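Local structure of MgGH51 (Meripilus giganteus, 6ZPV) at residues 418-423 and 468-473. The protein hydrolyses terminal alpha-L-arabinofuranosyl residues from arabinose-containing glycans as a fungal GH51 alpha-L-arabinofuranosidase. Residues are numbered along the deposited sequence; the frame is centred on the assembly and turned at random.
Sequences FQRNGT and ERNSDI. With NAG (2-acetamido-2-deoxy-beta-D-glucopyranose), chain B; ACT (acetate ion), chain G.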
ATOM      1  N   PHE A 418       6.623  -2.808  29.817  1.00 15.02           N
ATOM      2  CA  PHE A 418       7.209  -4.011  29.236  1.00 15.44           C
ATOM      3  C   PHE A 418       8.611  -4.203  29.751  1.00 15.62           C
ATOM      4  O   PHE A 418       9.363  -3.238  30.036  1.00 16.69           O
ATOM      5  CB  PHE A 418       7.291  -3.936  27.704  1.00 15.14           C
ATOM      6  CG  PHE A 418       6.045  -4.358  26.936  1.00 15.02           C
ATOM      7  CD1 PHE A 418       4.765  -3.924  27.269  1.00 16.90           C
ATOM      8  CD2 PHE A 418       6.181  -5.189  25.834  1.00 15.90           C
ATOM      9  CE1 PHE A 418       3.655  -4.358  26.578  1.00 18.37           C
ATOM     10  CE2 PHE A 418       5.065  -5.598  25.125  1.00 16.44           C
ATOM     11  CZ  PHE A 418       3.806  -5.194  25.504  1.00 16.55           C
ATOM     12  N   GLN A 419       8.998  -5.459  29.859  1.00 16.44           N
ATOM     13  CA  GLN A 419      10.405  -5.762  30.172  1.00 16.70           C
ATOM     14  C   GLN A 419      11.311  -5.362  29.016  1.00 16.58           C
ATOM     15  O   GLN A 419      10.910  -5.454  27.861  1.00 18.05           O
ATOM     16  CB  GLN A 419      10.560  -7.257  30.440  1.00 20.13           C
ATOM     17  CG  GLN A 419       9.752  -7.802  31.588  1.00 20.95           C
ATOM     18  CD  GLN A 419      10.078  -7.119  32.900  1.00 25.50           C
ATOM     19  OE1 GLN A 419      11.242  -7.090  33.314  1.00 30.11           O
ATOM     20  NE2 GLN A 419       9.045  -6.543  33.510  1.00 28.05           N
ATOM     21  N   ARG A 420      12.520  -4.942  29.354  1.00 16.85           N
ATOM     22  CA  ARG A 420      13.650  -4.652  28.449  1.00 16.52           C
ATOM     23  C   ARG A 420      14.552  -5.900  28.507  1.00 17.76           C
ATOM     24  O   ARG A 420      15.436  -5.965  29.348  1.00 21.07           O
ATOM     25  CB  ARG A 420      14.344  -3.359  28.868  1.00 17.69           C
ATOM     26  CG  ARG A 420      13.721  -2.128  28.241  1.00 16.12           C
ATOM     27  CD  ARG A 420      12.259  -1.856  28.569  1.00 17.00           C
ATOM     28  NE  ARG A 420      11.881  -0.625  27.880  1.00 15.52           N
ATOM     29  CZ  ARG A 420      10.650  -0.156  27.833  1.00 14.31           C
ATOM     30  NH1 ARG A 420       9.643  -0.739  28.483  1.00 15.33           N
ATOM     31  NH2 ARG A 420      10.416   0.952  27.119  1.00 15.34           N
ATOM     32  N   ASN A 421      14.206  -6.922  27.712  1.00 17.98           N
ATOM     33  CA  ASN A 421      14.861  -8.257  27.773  1.00 16.76           C
ATOM     34  C   ASN A 421      15.336  -8.679  26.384  1.00 17.38           C
ATOM     35  O   ASN A 421      15.462  -9.902  26.136  1.00 21.08           O
ATOM     36  CB  ASN A 421      13.980  -9.260  28.531  1.00 17.72           C
ATOM     37  CG  ASN A 421      12.672  -9.556  27.884  1.00 16.50           C
ATOM     38  OD1 ASN A 421      12.410  -9.173  26.691  1.00 19.97           O
ATOM     39  ND2 ASN A 421      11.856 -10.248  28.677  1.00 19.03           N
ATOM     40  N   GLY A 422      15.591  -7.692  25.496  1.00 19.05           N
ATOM     41  CA  GLY A 422      16.152  -7.979  24.176  1.00 21.64           C
ATOM     42  C   GLY A 422      15.120  -8.115  23.075  1.00 18.80           C
ATOM     43  O   GLY A 422      15.535  -8.251  21.915  1.00 23.56           O
ATOM     44  N   THR A 423      13.870  -8.157  23.437  1.00 16.76           N
ATOM     45  CA  THR A 423      12.805  -8.277  22.454  1.00 16.32           C
ATOM     46  C   THR A 423      12.449  -6.892  21.925  1.00 15.37           C
ATOM     47  O   THR A 423      12.365  -5.956  22.702  1.00 18.03           O
ATOM     48  CB  THR A 423      11.540  -8.896  23.069  1.00 17.64           C
ATOM     49  OG1 THR A 423      11.876  -9.965  23.923  1.00 18.74           O
ATOM     50  CG2 THR A 423      10.585  -9.328  21.984  1.00 17.50           C
ATOM     51  N   GLU A 468       7.122   6.413  20.711  1.00 11.04           N
ATOM     52  CA  GLU A 468       8.406   7.100  20.600  1.00 11.84           C
ATOM     53  C   GLU A 468       9.154   7.088  21.924  1.00 11.34           C
ATOM     54  O   GLU A 468      10.375   6.810  21.977  1.00 11.92           O
ATOM     55  CB  GLU A 468       8.200   8.526  20.038  1.00 11.75           C
ATOM     56  CG  GLU A 468       9.457   9.240  19.674  1.00 12.31           C
ATOM     57  CD  GLU A 468       9.192  10.528  18.904  1.00 11.65           C
ATOM     58  OE1 GLU A 468       8.989  11.558  19.549  1.00 11.99           O
ATOM     59  OE2 GLU A 468       9.188  10.457  17.634  1.00 12.43           O
ATOM     60  N   ARG A 469       8.463   7.359  23.042  1.00 11.45           N
ATOM     61  CA  ARG A 469       9.131   7.260  24.367  1.00 11.61           C
ATOM     62  C   ARG A 469       9.726   5.865  24.589  1.00 12.25           C
ATOM     63  O   ARG A 469      10.802   5.710  25.152  1.00 12.51           O
ATOM     64  CB  ARG A 469       8.103   7.596  25.455  1.00 12.03           C
ATOM     65  CG  ARG A 469       8.671   7.412  26.864  1.00 12.83           C
ATOM     66  CD  ARG A 469       7.771   7.952  27.987  1.00 12.91           C
ATOM     67  NE  ARG A 469       6.479   7.256  28.025  1.00 13.13           N
ATOM     68  CZ  ARG A 469       5.324   7.719  27.525  1.00 12.66           C
ATOM     69  NH1 ARG A 469       5.205   8.932  27.016  1.00 12.89           N
ATOM     70  NH2 ARG A 469       4.254   6.911  27.544  1.00 13.01           N
ATOM     71  N   ASN A 470       8.952   4.833  24.178  1.00 11.89           N
ATOM     72  CA  ASN A 470       9.341   3.406  24.347  1.00 11.62           C
ATOM     73  C   ASN A 470      10.104   2.866  23.144  1.00 11.76           C
ATOM     74  O   ASN A 470      10.151   1.628  22.992  1.00 12.55           O
ATOM     75  CB  ASN A 470       8.127   2.593  24.677  1.00 12.46           C
ATOM     76  CG  ASN A 470       7.504   2.951  26.009  1.00 11.84           C
ATOM     77  OD1 ASN A 470       8.140   2.681  27.039  1.00 13.54           O
ATOM     78  ND2 ASN A 470       6.326   3.561  25.990  1.00 13.31           N
ATOM     79  N   SER A 471      10.734   3.738  22.354  1.00 11.39           N
ATOM     80  CA  SER A 471      11.440   3.298  21.115  1.00 11.60           C
ATOM     81  C   SER A 471      12.787   2.638  21.392  1.00 12.61           C
ATOM     82  O   SER A 471      13.446   2.218  20.432  1.00 13.88           O
ATOM     83  CB  SER A 471      11.491   4.392  20.104  1.00 12.52           C
ATOM     84  OG  SER A 471      12.222   5.529  20.548  1.00 13.90           O
ATOM     85  N   ASP A 472      13.155   2.465  22.661  1.00 12.89           N
ATOM     86  CA  ASP A 472      14.218   1.523  23.003  1.00 13.70           C
ATOM     87  C   ASP A 472      13.796   0.110  22.668  1.00 14.02           C
ATOM     88  O   ASP A 472      14.664  -0.709  22.311  1.00 17.18           O
ATOM     89  CB  ASP A 472      14.655   1.683  24.458  1.00 14.67           C
ATOM     90  CG  ASP A 472      13.577   1.464  25.503  1.00 15.17           C
ATOM     91  OD1 ASP A 472      12.436   1.932  25.269  1.00 14.99           O
ATOM     92  OD2 ASP A 472      13.917   0.894  26.547  1.00 17.63           O
ATOM     93  N   ILE A 473      12.518  -0.228  22.797  1.00 12.91           N
ATOM     94  CA  ILE A 473      11.985  -1.571  22.474  1.00 13.12           C
ATOM     95  C   ILE A 473      11.021  -1.538  21.277  1.00 12.63           C
ATOM     96  O   ILE A 473      10.858  -2.588  20.641  1.00 14.43           O
ATOM     97  CB  ILE A 473      11.360  -2.265  23.692  1.00 13.41           C
ATOM     98  CG1 ILE A 473      10.098  -1.574  24.197  1.00 14.77           C
ATOM     99  CG2 ILE A 473      12.411  -2.503  24.746  1.00 16.47           C
ATOM    100  CD1 ILE A 473       9.311  -2.375  25.238  1.00 14.78           C
TER
HETATM  101  C1  NAG B   1      10.573 -10.717  28.345  1.00 19.30           C
HETATM  102  C2  NAG B   1      10.598 -12.260  28.209  1.00 17.64           C
HETATM  103  C3  NAG B   1       9.236 -12.925  28.186  1.00 19.13           C
HETATM  104  C4  NAG B   1       8.251 -12.434  29.184  1.00 18.14           C
HETATM  105  C5  NAG B   1       8.311 -10.909  29.156  1.00 17.80           C
HETATM  106  C6  NAG B   1       7.454 -10.295  30.281  1.00 18.40           C
HETATM  107  C7  NAG B   1      12.724 -12.853  27.159  1.00 20.41           C
HETATM  108  C8  NAG B   1      13.505 -13.035  25.852  1.00 22.34           C
HETATM  109  N2  NAG B   1      11.429 -12.665  27.088  1.00 18.13           N
HETATM  110  O3  NAG B   1       9.358 -14.367  28.235  1.00 19.85           O
HETATM  111  O4  NAG B   1       6.885 -12.766  28.922  1.00 17.04           O
HETATM  112  O5  NAG B   1       9.601 -10.402  29.391  1.00 17.99           O
HETATM  113  O6  NAG B   1       7.817 -10.853  31.546  1.00 21.56           O
HETATM  114  O7  NAG B   1      13.291 -12.965  28.250  1.00 23.92           O
HETATM  115  C   ACT G 708       6.308  -7.584  28.478  1.00 20.93           C
HETATM  116  O   ACT G 708       7.500  -7.413  28.526  1.00 20.13           O
HETATM  117  OXT ACT G 708       5.541  -7.233  29.436  1.00 25.52           O
HETATM  118  CH3 ACT G 708       5.710  -8.324  27.192  1.00 23.05           C
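Arg420 grips Asp472 side-on with two nitrogens, and this salt bridge leads the polar half of the contact. NE of Arg420 donates its N-H to OD2 of Asp472 at 2.9 Å, straight at 179°, while NH2 of Arg420 reaches OD1 of Asp472, also at 2.9 Å, on its syn lone pair. The guanidinium and carboxylate planes lie nearly coplanar, 29° apart. The same NH2 of Arg420 also donates to OD1 of Asn470 at 2.9 Å, in the amide carbonyl plane on a lone pair; the Asn470 ND2 is held in turn by Gly466 O and Asp416 OD1, which fixes which way the amide faces. NH1 of Arg420 turns back to the carbonyl O of Phe418, two residues earlier in the chain, at 3.0 Å and also meets Tyr415 O. Arginine suits this place because its rim carries enough N-H groups for all these acceptors.

The apolar half is built on Ile473. Its CD1 sits over the centre of one guanidinium face, 3.6 Å above the plane, and touches Phe418 CB at 3.5 Å, while CG2 packs against Arg420 CG; the branched side chain thus meets both the flat head and the aliphatic stem of the arginine.

Beyond the contact, Asn421 bears an N-linked NAG through ND2, and its OD1 is hydrogen-bonded to Thr423 OG1, the Asn-Gly-Thr pattern of a glycosylation sequon. An alanine in place of Asp472 would probably leave NE of Arg420 without its acceptor, NH2 with one partner fewer, and the positive charge without its mate.

Edge-on hydrogen bonds hold the guanidinium's orientation and a methyl covers one face, tying the glycan-bearing loop before strand 424-432 to the turn that leads from helix 454-469 into neighbouring strand 474-479 of the parallel barrel sheet.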